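Local coordinates for uncharacterized protein (Legionella pneumophila subsp. pneumophila str. Philadelphia 1, PDB 4RD8) that is of unknown function but belongs to the DUF5636 family and folds into an all-helical structure without strands, at residues L55-L59 against V212-V216; I34-L38 against W135-K141; V110-L116 against Y162-G166. The protein carries 3 engineered substitutions. All coordinates share one frame. Residue numbers count along the deposited sequence, not the author numbering.

Overall arrangement
The chain is a monomer of helices and loops. No active site or ligand has been identified in this structure, so the contacts are read as joints of the helical fold. Contact 2 lies nearest the middle, about 8 Å from the chain's centre. Contacts 2 and 3 have centres about 16 Å apart and touch through Trp135. Its CE2 is 3.6 Å from CD1 of Tyr162, and its CD1 3.7 Å from CE of Met115. Contact 1 lies on the far side of the chain's centre from contact 3, centres about 27 Å apart. Contacts 1 and 2 have centres about 20 Å apart and do not touch; the consecutive helices 25-38 and 41-61 carry one segment of each.

Contact 1: L55-L59 against V212-V216; sequences LTMRL and VLREV
This is a helix-helix packing contact in an all-alpha fold, joining helix 41-61 to helix 211-218, the last helix in the model. Both segments are regular helix. The segment axes approach to 10.5 Å, with 70° between their N-to-C directions. The closest CA pairs are Thr56 with Val212 at 6.2 Å and Leu55 with Leu213 at 6.9 Å. Val212 (chi1 t) points toward the other helix and is central. Its CG1 lies 4.0 Å from Leu55 CG and 3.7 Å from Leu59 CD1. Leu55 also points across, with chi1 t and chi2 p. Its CD2 reaches CA of Leu213 at 3.7 Å and CG2 of Val216 at 4.0 Å. These contacts are apolar. The two helices are also tied by Asn52, whose OD1 accepts a hydrogen bond from Leu213 N. Helix 69-85 adds Ala71, which touches both Leu59 and Val216. Thr56 has chi1 m; its hydroxyl is hydrogen-bonded to Asn52 O, while OG1 sits 3.2 Å from Val212 CG2.

Contact 2: I34-L38 against W135-K141; sequences IENYL and WCLIILK
This is a buried crossing of two helices near the centre of the chain, between the C-terminal end of helix 25-38 and the middle of helix 130-144. The segment axes come within 11.0 Å, at a crossing angle of 104°. The nearest CA atoms are those of Ile34 and Ile138, 7.0 Å apart. Tyr37 (chi1 t, chi2 67°) points toward the other helix. Lys141 CG lies over one face of its ring, 4.0 Å from the centroid, in a CH-pi contact; chi1 t places CG there, and chi2 p directs the remaining atoms. The steep crossing packs helix 25-38 across helix 130-144 in the core of this all-alpha fold. Helix 41-61 flanks the crossing, and its Gln47 is hydrogen-bonded to Tyr37 OH. Ile34 (m, t) packs CG2 on CD1 of Ile138 (m, t) at 3.7 Å. Leu38 CD1 reaches the same Ile138 CD1 at 4.3 Å. Trp135 has its CA-to-CB bond away from helix 25-38, but its indole returns, with CH2 4.2 Å from Ile34 CD1.

Contact 3: V110-L116 against Y162-G166; sequences VSSGFML and YKKLG
The turn after helix 103-111 packs here against the end of helix 157-162 and the loop beyond it. Gly113, just past the helix, has the positive phi of a Schellman motif (phi/psi 98/6°). Its N bonds to Val110 O at 2.9 Å. The chain then runs extended through Phe114, Met115 and Leu116. The nearest CA pair is Ser111 with Lys163, 4.1 Å apart. Tyr162 dominates, with chi1 t and chi2 83°. Its OH donates a hydrogen bond to Phe114 O at 2.6 Å. A water O lies 2.9 Å from Leu116 N, from which it accepts, and 2.8 Å from Tyr162 OH, to which it donates. Val110 (chi1 t) sets CG1 over one ring face, 4.0 Å from the centroid, a CH-pi contact. Selenomethionine Met115 (t, p, p) curls so that CE is 3.6 Å from Tyr162 CE1. Lys163 is m and then extended, with CE 3.6 Å from Gly113 CA; its NZ forms a salt bridge with Asp159. A CA-H...O contact joins Ser111 CA to Lys163 O at 3.4 Å. Gly166 faces Ser111 so closely that a CB would clash with Ser111 N. The Tyr162 ring meets Trp135 of helix 130-144 edge-to-face, and Trp180 of helix 179-184 touches both Val110 and Tyr162.

Contact 1: L55-L59 against V212-V216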
ATOM      1  N   LEU A  55       1.904  -7.106  14.641  1.00 32.06           N
ATOM      2  CA  LEU A  55       1.600  -8.493  14.289  1.00 32.72           C
ATOM      3  C   LEU A  55       2.105  -9.484  15.345  1.00 38.40           C
ATOM      4  O   LEU A  55       1.377 -10.404  15.746  1.00 38.20           O
ATOM      5  CB  LEU A  55       2.203  -8.824  12.921  1.00 32.54           C
ATOM      6  CG  LEU A  55       2.030 -10.238  12.359  1.00 38.44           C
ATOM      7  CD1 LEU A  55       0.547 -10.578  12.211  1.00 37.52           C
ATOM      8  CD2 LEU A  55       2.755 -10.369  11.016  1.00 38.93           C
ATOM      9  N   THR A  56       3.349  -9.295  15.788  1.00 35.48           N
ATOM     10  CA  THR A  56       3.938 -10.125  16.838  1.00 40.54           C
ATOM     11  C   THR A  56       3.077 -10.091  18.094  1.00 44.49           C
ATOM     12  O   THR A  56       2.818 -11.125  18.720  1.00 44.45           O
ATOM     13  CB  THR A  56       5.354  -9.639  17.208  1.00 43.60           C
ATOM     14  OG1 THR A  56       6.206  -9.730  16.059  1.00 43.52           O
ATOM     15  CG2 THR A  56       5.928 -10.476  18.331  1.00 47.93           C
HETATM   16  N   MSE A  57       2.650  -8.888  18.463  1.00 43.60           N
HETATM   17  CA  MSE A  57       1.764  -8.673  19.603  0.54 48.03           C
HETATM   18  C   MSE A  57       0.475  -9.467  19.435  1.00 47.28           C
HETATM   19  O   MSE A  57      -0.006 -10.123  20.358  1.00 49.48           O
HETATM   20  CB  MSE A  57       1.400  -7.191  19.681  0.54 49.70           C
HETATM   21  CG  MSE A  57       1.886  -6.474  20.919  0.54 53.57           C
HETATM   22 SE   MSE A  57       0.841  -4.851  21.172  0.54117.78          SE
HETATM   23  CE  MSE A  57      -0.940  -5.632  21.096  0.54 44.57           C
ATOM     24  N   ARG A  58      -0.079  -9.379  18.234  1.00 47.58           N
ATOM     25  CA  ARG A  58      -1.354  -9.989  17.889  1.00 40.15           C
ATOM     26  C   ARG A  58      -1.318 -11.509  17.990  1.00 47.59           C
ATOM     27  O   ARG A  58      -2.173 -12.114  18.636  1.00 48.79           O
ATOM     28  CB  ARG A  58      -1.717  -9.570  16.468  1.00 37.36           C
ATOM     29  CG  ARG A  58      -3.181  -9.604  16.139  1.00 54.29           C
ATOM     30  CD  ARG A  58      -3.406  -8.944  14.787  1.00 53.48           C
ATOM     31  NE  ARG A  58      -4.806  -8.986  14.382  1.00 59.02           N
ATOM     32  CZ  ARG A  58      -5.646  -7.965  14.495  1.00 58.30           C
ATOM     33  NH1 ARG A  58      -5.231  -6.810  14.998  1.00 47.13           N
ATOM     34  NH2 ARG A  58      -6.901  -8.103  14.096  1.00 65.28           N
ATOM     35  N   LEU A  59      -0.314 -12.117  17.359  1.00 42.18           N
ATOM     36  CA  LEU A  59      -0.145 -13.570  17.383  1.00 50.32           C
ATOM     37  C   LEU A  59       0.015 -14.099  18.801  1.00 54.73           C
ATOM     38  O   LEU A  59      -0.617 -15.089  19.181  1.00 54.89           O
ATOM     39  CB  LEU A  59       1.066 -13.983  16.545  1.00 46.61           C
ATOM     40  CG  LEU A  59       1.052 -13.654  15.052  1.00 46.46           C
ATOM     41  CD1 LEU A  59       2.296 -14.219  14.385  1.00 41.77           C
ATOM     42  CD2 LEU A  59      -0.199 -14.204  14.399  1.00 48.55           C
ATOM     43  N   VAL A 212       8.814 -11.777  12.070  1.00 43.07           N
ATOM     44  CA  VAL A 212       7.452 -12.289  12.181  1.00 44.19           C
ATOM     45  C   VAL A 212       6.634 -11.965  10.940  1.00 47.98           C
ATOM     46  O   VAL A 212       5.958 -12.838  10.386  1.00 44.50           O
ATOM     47  CB  VAL A 212       6.753 -11.771  13.450  1.00 43.18           C
ATOM     48  CG1 VAL A 212       5.307 -12.228  13.483  1.00 43.00           C
ATOM     49  CG2 VAL A 212       7.487 -12.266  14.685  1.00 47.05           C
ATOM     50  N   LEU A 213       6.703 -10.712  10.500  1.00 36.96           N
ATOM     51  CA  LEU A 213       6.051 -10.298   9.267  1.00 40.38           C
ATOM     52  C   LEU A 213       6.577 -11.133   8.105  1.00 40.67           C
ATOM     53  O   LEU A 213       5.823 -11.536   7.221  1.00 38.41           O
ATOM     54  CB  LEU A 213       6.288  -8.804   9.017  1.00 35.51           C
ATOM     55  CG  LEU A 213       5.735  -8.188   7.726  1.00 36.25           C
ATOM     56  CD1 LEU A 213       4.232  -8.415   7.597  1.00 35.26           C
ATOM     57  CD2 LEU A 213       6.064  -6.693   7.638  1.00 34.17           C
ATOM     58  N   ARG A 214       7.874 -11.416   8.133  1.00 45.28           N
ATOM     59  CA  ARG A 214       8.520 -12.155   7.053  1.00 50.23           C
ATOM     60  C   ARG A 214       8.004 -13.588   6.924  1.00 48.65           C
ATOM     61  O   ARG A 214       7.625 -14.023   5.837  1.00 50.00           O
ATOM     62  CB  ARG A 214      10.038 -12.153   7.250  1.00 54.11           C
ATOM     63  CG  ARG A 214      10.772 -13.216   6.453  1.00 52.59           C
ATOM     64  CD  ARG A 214      12.229 -13.314   6.875  1.00 63.34           C
ATOM     65  NE  ARG A 214      12.782 -14.641   6.619  1.00 71.78           N
ATOM     66  CZ  ARG A 214      14.057 -14.974   6.793  1.00 79.83           C
ATOM     67  NH1 ARG A 214      14.932 -14.075   7.224  1.00 82.71           N
ATOM     68  NH2 ARG A 214      14.459 -16.210   6.534  1.00 80.84           N
ATOM     69  N   GLU A 215       7.982 -14.313   8.037  1.00 48.03           N
ATOM     70  CA  GLU A 215       7.581 -15.717   8.030  1.00 52.91           C
ATOM     71  C   GLU A 215       6.103 -15.883   7.661  1.00 52.14           C
ATOM     72  O   GLU A 215       5.744 -16.807   6.931  1.00 55.55           O
ATOM     73  CB  GLU A 215       7.866 -16.360   9.387  1.00 50.80           C
ATOM     74  CG  GLU A 215       7.639 -17.865   9.434  1.00 58.03           C
ATOM     75  CD  GLU A 215       7.978 -18.452  10.787  1.00 69.51           C
ATOM     76  OE1 GLU A 215       8.531 -17.712  11.629  1.00 75.13           O
ATOM     77  OE2 GLU A 215       7.694 -19.649  11.014  1.00 72.83           O
ATOM     78  N   VAL A 216       5.255 -14.983   8.157  1.00 45.42           N
ATOM     79  CA  VAL A 216       3.823 -15.035   7.871  1.00 47.10           C
ATOM     80  C   VAL A 216       3.540 -14.852   6.379  1.00 47.83           C
ATOM     81  O   VAL A 216       2.729 -15.577   5.803  1.00 54.67           O
ATOM     82  CB  VAL A 216       3.030 -13.999   8.708  1.00 39.98           C
ATOM     83  CG1 VAL A 216       1.564 -13.957   8.280  1.00 48.79           C
ATOM     84  CG2 VAL A 216       3.150 -14.313  10.197  1.00 42.67           C
TER

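Contact 2: I34-L38 against W135-K141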
ATOM      1  N   ILE A  34       4.460  11.049  -0.346  1.00 23.71           N
ATOM      2  CA  ILE A  34       4.395   9.586  -0.413  1.00 21.11           C
ATOM      3  C   ILE A  34       5.541   9.028  -1.247  1.00 20.61           C
ATOM      4  O   ILE A  34       6.206   8.078  -0.839  1.00 24.54           O
ATOM      5  CB  ILE A  34       3.040   9.111  -0.965  1.00 20.12           C
ATOM      6  CG1 ILE A  34       1.956   9.394   0.073  1.00 20.29           C
ATOM      7  CG2 ILE A  34       3.075   7.630  -1.316  1.00 20.99           C
ATOM      8  CD1 ILE A  34       0.554   9.086  -0.415  1.00 22.81           C
ATOM      9  N   GLU A  35       5.784   9.641  -2.402  1.00 25.71           N
ATOM     10  CA  GLU A  35       6.843   9.181  -3.296  1.00 25.22           C
ATOM     11  C   GLU A  35       8.185   9.284  -2.589  1.00 28.12           C
ATOM     12  O   GLU A  35       9.008   8.376  -2.661  1.00 29.16           O
ATOM     13  CB  GLU A  35       6.862  10.017  -4.580  1.00 28.09           C
ATOM     14  CG  GLU A  35       7.747   9.459  -5.675  1.00 35.23           C
ATOM     15  CD  GLU A  35       7.996  10.466  -6.778  1.00 45.43           C
ATOM     16  OE1 GLU A  35       8.168  11.663  -6.453  1.00 44.62           O
ATOM     17  OE2 GLU A  35       8.017  10.067  -7.965  1.00 52.71           O
ATOM     18  N   ASN A  36       8.396  10.392  -1.887  1.00 24.76           N
ATOM     19  CA  ASN A  36       9.664  10.628  -1.213  1.00 27.38           C
ATOM     20  C   ASN A  36       9.875   9.688  -0.029  1.00 29.62           C
ATOM     21  O   ASN A  36      11.009   9.361   0.311  1.00 32.21           O
ATOM     22  CB  ASN A  36       9.767  12.089  -0.765  1.00 29.68           C
ATOM     23  CG  ASN A  36      10.044  13.035  -1.918  1.00 47.84           C
ATOM     24  OD1 ASN A  36      10.511  12.618  -2.980  1.00 55.18           O
ATOM     25  ND2 ASN A  36       9.767  14.319  -1.711  1.00 53.25           N
ATOM     26  N   TYR A  37       8.774   9.274   0.591  1.00 28.03           N
ATOM     27  CA  TYR A  37       8.808   8.347   1.716  1.00 26.95           C
ATOM     28  C   TYR A  37       9.146   6.934   1.230  1.00 25.64           C
ATOM     29  O   TYR A  37      10.083   6.308   1.715  1.00 28.80           O
ATOM     30  CB  TYR A  37       7.468   8.382   2.477  1.00 23.50           C
ATOM     31  CG  TYR A  37       7.278   7.226   3.445  1.00 25.58           C
ATOM     32  CD1 TYR A  37       8.065   7.105   4.583  1.00 29.06           C
ATOM     33  CD2 TYR A  37       6.316   6.254   3.208  1.00 24.56           C
ATOM     34  CE1 TYR A  37       7.896   6.045   5.464  1.00 25.41           C
ATOM     35  CE2 TYR A  37       6.141   5.192   4.073  1.00 23.66           C
ATOM     36  CZ  TYR A  37       6.927   5.093   5.201  1.00 24.62           C
ATOM     37  OH  TYR A  37       6.754   4.035   6.058  1.00 28.00           O
ATOM     38  N   LEU A  38       8.408   6.447   0.243  1.00 26.02           N
ATOM     39  CA  LEU A  38       8.636   5.092  -0.273  1.00 23.61           C
ATOM     40  C   LEU A  38      10.013   4.879  -0.910  1.00 25.18           C
ATOM     41  O   LEU A  38      10.505   3.751  -0.954  1.00 29.27           O
ATOM     42  CB  LEU A  38       7.522   4.698  -1.260  1.00 24.01           C
ATOM     43  CG  LEU A  38       6.120   4.644  -0.642  1.00 21.96           C
ATOM     44  CD1 LEU A  38       5.081   4.330  -1.707  1.00 27.12           C
ATOM     45  CD2 LEU A  38       6.038   3.620   0.497  1.00 23.36           C
ATOM     46  N   TRP A 135       0.152   0.736   1.468  1.00 18.35           N
ATOM     47  CA  TRP A 135      -0.782   1.662   2.087  1.00 16.55           C
ATOM     48  C   TRP A 135      -0.719   1.636   3.608  1.00 20.31           C
ATOM     49  O   TRP A 135      -0.752   2.689   4.242  1.00 19.32           O
ATOM     50  CB  TRP A 135      -2.203   1.503   1.502  1.00 17.13           C
ATOM     51  CG  TRP A 135      -2.218   2.183   0.175  1.00 17.61           C
ATOM     52  CD1 TRP A 135      -2.054   1.608  -1.051  1.00 19.61           C
ATOM     53  CD2 TRP A 135      -2.286   3.602  -0.044  1.00 21.80           C
ATOM     54  NE1 TRP A 135      -2.057   2.584  -2.028  1.00 22.02           N
ATOM     55  CE2 TRP A 135      -2.187   3.809  -1.435  1.00 20.51           C
ATOM     56  CE3 TRP A 135      -2.428   4.707   0.801  1.00 22.59           C
ATOM     57  CZ2 TRP A 135      -2.246   5.090  -2.002  1.00 21.23           C
ATOM     58  CZ3 TRP A 135      -2.482   5.976   0.236  1.00 20.57           C
ATOM     59  CH2 TRP A 135      -2.387   6.155  -1.155  1.00 20.47           C
ATOM     60  N   CYS A 136      -0.582   0.452   4.203  1.00 18.28           N
ATOM     61  CA  CYS A 136      -0.401   0.394   5.652  1.00 16.72           C
ATOM     62  C   CYS A 136       0.847   1.160   6.094  1.00 20.06           C
ATOM     63  O   CYS A 136       0.830   1.797   7.129  1.00 20.58           O
ATOM     64  CB  CYS A 136      -0.337  -1.048   6.174  1.00 19.25           C
ATOM     65  SG  CYS A 136      -1.898  -1.928   6.041  1.00 24.03           S
ATOM     66  N   LEU A 137       1.930   1.083   5.320  1.00 21.94           N
ATOM     67  CA  LEU A 137       3.161   1.791   5.691  1.00 21.67           C
ATOM     68  C   LEU A 137       2.940   3.312   5.651  1.00 21.01           C
ATOM     69  O   LEU A 137       3.362   4.040   6.557  1.00 22.53           O
ATOM     70  CB  LEU A 137       4.326   1.382   4.777  1.00 22.49           C
ATOM     71  CG  LEU A 137       4.724  -0.101   4.858  1.00 23.25           C
ATOM     72  CD1 LEU A 137       5.772  -0.421   3.796  1.00 32.57           C
ATOM     73  CD2 LEU A 137       5.257  -0.460   6.255  1.00 26.36           C
ATOM     74  N   ILE A 138       2.285   3.775   4.594  1.00 23.49           N
ATOM     75  CA  ILE A 138       1.899   5.178   4.453  1.00 22.30           C
ATOM     76  C   ILE A 138       1.027   5.647   5.618  1.00 22.37           C
ATOM     77  O   ILE A 138       1.282   6.705   6.205  1.00 23.54           O
ATOM     78  CB  ILE A 138       1.160   5.393   3.129  1.00 21.94           C
ATOM     79  CG1 ILE A 138       2.160   5.340   1.982  1.00 20.85           C
ATOM     80  CG2 ILE A 138       0.430   6.738   3.102  1.00 18.46           C
ATOM     81  CD1 ILE A 138       1.506   4.949   0.675  1.00 18.28           C
ATOM     82  N   ILE A 139       0.014   4.856   5.960  1.00 21.92           N
ATOM     83  CA  ILE A 139      -0.883   5.196   7.066  1.00 19.56           C
ATOM     84  C   ILE A 139      -0.155   5.206   8.406  1.00 24.53           C
ATOM     85  O   ILE A 139      -0.309   6.141   9.177  1.00 22.78           O
ATOM     86  CB  ILE A 139      -2.093   4.243   7.125  1.00 20.58           C
ATOM     87  CG1 ILE A 139      -2.905   4.376   5.838  1.00 20.38           C
ATOM     88  CG2 ILE A 139      -2.957   4.518   8.364  1.00 21.19           C
ATOM     89  CD1 ILE A 139      -3.710   3.113   5.478  1.00 19.66           C
ATOM     90  N   LEU A 140       0.630   4.167   8.689  1.00 22.91           N
ATOM     91  CA  LEU A 140       1.432   4.139   9.915  1.00 22.93           C
ATOM     92  C   LEU A 140       2.416   5.307   9.996  1.00 27.00           C
ATOM     93  O   LEU A 140       2.631   5.862  11.070  1.00 26.98           O
ATOM     94  CB  LEU A 140       2.181   2.808  10.054  1.00 25.70           C
ATOM     95  CG  LEU A 140       1.302   1.566  10.266  1.00 25.54           C
ATOM     96  CD1 LEU A 140       2.149   0.300  10.144  1.00 27.90           C
ATOM     97  CD2 LEU A 140       0.630   1.600  11.629  1.00 29.42           C
ATOM     98  N   LYS A 141       3.014   5.686   8.868  1.00 23.22           N
ATOM     99  CA  LYS A 141       3.919   6.834   8.875  1.00 24.24           C
ATOM    100  C   LYS A 141       3.164   8.094   9.305  1.00 24.52           C
ATOM    101  O   LYS A 141       3.629   8.832  10.172  1.00 28.78           O
ATOM    102  CB  LYS A 141       4.559   7.034   7.496  1.00 25.19           C
ATOM    103  CG  LYS A 141       5.503   8.232   7.398  1.00 26.56           C
ATOM    104  CD  LYS A 141       6.655   8.141   8.369  1.00 26.75           C
ATOM    105  CE  LYS A 141       7.675   9.241   8.086  1.00 27.93           C
ATOM    106  NZ  LYS A 141       8.870   9.119   8.955  1.00 27.25           N
TER

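Contact 3: V110-L116 against Y162-G166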
ATOM      1  N   VAL A 110     -10.986   1.106  -7.027  1.00 15.18           N
ATOM      2  CA  VAL A 110     -10.030   1.976  -6.323  1.00 16.69           C
ATOM      3  C   VAL A 110     -10.696   3.326  -6.048  1.00 16.23           C
ATOM      4  O   VAL A 110     -10.647   3.851  -4.927  1.00 15.48           O
ATOM      5  CB  VAL A 110      -8.730   2.184  -7.149  1.00 15.68           C
ATOM      6  CG1 VAL A 110      -7.871   3.327  -6.547  1.00 15.15           C
ATOM      7  CG2 VAL A 110      -7.924   0.890  -7.188  1.00 17.85           C
ATOM      8  N   SER A 111     -11.328   3.877  -7.079  1.00 16.65           N
ATOM      9  CA  SER A 111     -11.978   5.180  -6.950  0.66 17.95           C
ATOM     10  C   SER A 111     -13.116   5.138  -5.943  1.00 17.74           C
ATOM     11  O   SER A 111     -13.553   6.183  -5.456  1.00 17.26           O
ATOM     12  CB  SER A 111     -12.515   5.674  -8.295  0.66 18.14           C
ATOM     13  OG  SER A 111     -13.741   5.037  -8.620  0.66 18.74           O
ATOM     14  N   SER A 112     -13.599   3.938  -5.644  1.00 15.35           N
ATOM     15  CA  SER A 112     -14.694   3.766  -4.702  1.00 16.18           C
ATOM     16  C   SER A 112     -14.209   3.481  -3.286  1.00 16.95           C
ATOM     17  O   SER A 112     -15.026   3.348  -2.375  1.00 16.24           O
ATOM     18  CB  SER A 112     -15.635   2.640  -5.156  1.00 17.08           C
ATOM     19  OG  SER A 112     -16.111   2.901  -6.474  1.00 19.63           O
ATOM     20  N   GLY A 113     -12.890   3.376  -3.102  1.00 16.06           N
ATOM     21  CA  GLY A 113     -12.328   3.194  -1.770  1.00 16.96           C
ATOM     22  C   GLY A 113     -11.979   1.771  -1.350  1.00 18.91           C
ATOM     23  O   GLY A 113     -11.610   1.539  -0.197  1.00 17.71           O
ATOM     24  N   PHE A 114     -12.094   0.814  -2.267  1.00 17.41           N
ATOM     25  CA  PHE A 114     -11.762  -0.574  -1.955  1.00 14.98           C
ATOM     26  C   PHE A 114     -10.288  -0.888  -2.182  1.00 16.09           C
ATOM     27  O   PHE A 114      -9.705  -0.484  -3.196  1.00 16.40           O
ATOM     28  CB  PHE A 114     -12.597  -1.538  -2.817  1.00 16.19           C
ATOM     29  CG  PHE A 114     -14.064  -1.511  -2.508  1.00 15.74           C
ATOM     30  CD1 PHE A 114     -14.592  -2.311  -1.503  1.00 19.07           C
ATOM     31  CD2 PHE A 114     -14.921  -0.680  -3.218  1.00 16.15           C
ATOM     32  CE1 PHE A 114     -15.948  -2.298  -1.217  1.00 18.10           C
ATOM     33  CE2 PHE A 114     -16.282  -0.654  -2.925  1.00 17.72           C
ATOM     34  CZ  PHE A 114     -16.797  -1.469  -1.920  1.00 17.57           C
HETATM   35  N   MSE A 115      -9.697  -1.626  -1.238  1.00 17.06           N
HETATM   36  CA  MSE A 115      -8.385  -2.241  -1.440  1.00 20.25           C
HETATM   37  C   MSE A 115      -8.601  -3.628  -2.023  1.00 19.23           C
HETATM   38  O   MSE A 115      -9.517  -4.340  -1.616  1.00 22.97           O
HETATM   39  CB  MSE A 115      -7.639  -2.366  -0.101  1.00 18.08           C
HETATM   40  CG  MSE A 115      -6.305  -3.133  -0.198  1.00 16.36           C
HETATM   41 SE   MSE A 115      -5.014  -2.312  -1.375  0.60 27.58          SE
HETATM   42  CE  MSE A 115      -5.004  -0.545  -0.598  1.00 21.94           C
ATOM     43  N   LEU A 116      -7.769  -4.009  -2.991  1.00 16.74           N
ATOM     44  CA  LEU A 116      -7.860  -5.336  -3.576  1.00 17.11           C
ATOM     45  C   LEU A 116      -6.545  -6.088  -3.465  1.00 19.02           C
ATOM     46  O   LEU A 116      -5.490  -5.481  -3.269  1.00 19.54           O
ATOM     47  CB  LEU A 116      -8.233  -5.209  -5.055  1.00 19.29           C
ATOM     48  CG  LEU A 116      -9.603  -4.569  -5.299  1.00 25.65           C
ATOM     49  CD1 LEU A 116      -9.450  -3.104  -5.602  1.00 25.56           C
ATOM     50  CD2 LEU A 116     -10.314  -5.283  -6.439  1.00 28.46           C
ATOM     51  N   TYR A 162      -5.950   8.025  -2.063  1.00 17.50           N
ATOM     52  CA  TYR A 162      -6.168   6.735  -2.729  1.00 16.63           C
ATOM     53  C   TYR A 162      -7.252   6.761  -3.805  1.00 17.93           C
ATOM     54  O   TYR A 162      -7.023   6.334  -4.930  1.00 17.41           O
ATOM     55  CB  TYR A 162      -6.502   5.675  -1.687  1.00 16.90           C
ATOM     56  CG  TYR A 162      -6.696   4.269  -2.231  1.00 16.60           C
ATOM     57  CD1 TYR A 162      -5.605   3.442  -2.475  1.00 17.88           C
ATOM     58  CD2 TYR A 162      -7.958   3.761  -2.449  1.00 16.08           C
ATOM     59  CE1 TYR A 162      -5.780   2.135  -2.937  1.00 14.64           C
ATOM     60  CE2 TYR A 162      -8.147   2.456  -2.922  1.00 18.11           C
ATOM     61  CZ  TYR A 162      -7.044   1.652  -3.161  1.00 16.20           C
ATOM     62  OH  TYR A 162      -7.244   0.359  -3.618  1.00 18.13           O
ATOM     63  N   LYS A 163      -8.436   7.259  -3.473  1.00 15.57           N
ATOM     64  CA  LYS A 163      -9.534   7.262  -4.444  1.00 17.04           C
ATOM     65  C   LYS A 163      -9.196   8.040  -5.689  1.00 18.57           C
ATOM     66  O   LYS A 163      -9.643   7.690  -6.778  1.00 18.88           O
ATOM     67  CB  LYS A 163     -10.838   7.804  -3.837  1.00 16.61           C
ATOM     68  CG  LYS A 163     -11.440   6.913  -2.747  1.00 17.43           C
ATOM     69  CD  LYS A 163     -12.769   7.506  -2.267  1.00 20.04           C
ATOM     70  CE  LYS A 163     -13.471   6.616  -1.271  1.00 22.35           C
ATOM     71  NZ  LYS A 163     -14.744   7.261  -0.823  1.00 26.68           N
ATOM     72  N   LYS A 164      -8.399   9.090  -5.537  1.00 15.81           N
ATOM     73  CA  LYS A 164      -8.072   9.927  -6.677  1.00 16.27           C
ATOM     74  C   LYS A 164      -7.130   9.225  -7.633  1.00 18.37           C
ATOM     75  O   LYS A 164      -7.044   9.611  -8.798  1.00 18.83           O
ATOM     76  CB  LYS A 164      -7.540  11.301  -6.225  1.00 19.88           C
ATOM     77  CG  LYS A 164      -8.542  12.010  -5.313  1.00 22.82           C
ATOM     78  CD  LYS A 164      -8.226  13.485  -5.052  1.00 25.93           C
ATOM     79  CE  LYS A 164      -9.274  14.089  -4.118  1.00 27.88           C
ATOM     80  NZ  LYS A 164      -9.100  15.559  -3.879  1.00 34.14           N
ATOM     81  N   LEU A 165      -6.464   8.178  -7.154  1.00 18.62           N
ATOM     82  CA  LEU A 165      -5.595   7.366  -8.007  1.00 17.95           C
ATOM     83  C   LEU A 165      -6.399   6.556  -9.015  1.00 20.77           C
ATOM     84  O   LEU A 165      -5.854   6.069 -10.010  1.00 23.00           O
ATOM     85  CB  LEU A 165      -4.700   6.435  -7.178  1.00 18.32           C
ATOM     86  CG  LEU A 165      -3.737   7.128  -6.216  1.00 21.72           C
ATOM     87  CD1 LEU A 165      -2.924   6.078  -5.432  1.00 22.08           C
ATOM     88  CD2 LEU A 165      -2.806   8.086  -6.970  1.00 22.09           C
ATOM     89  N   GLY A 166      -7.701   6.425  -8.772  1.00 18.24           N
ATOM     90  CA  GLY A 166      -8.580   5.746  -9.704  1.00 19.07           C
ATOM     91  C   GLY A 166      -9.355   6.695 -10.604  1.00 21.10           C
ATOM     92  O   GLY A 166     -10.158   6.270 -11.429  1.00 21.52           O
TER
HETATM   93  O   HOH W   1      -6.421  -2.118  -4.654  1.00 35.15           O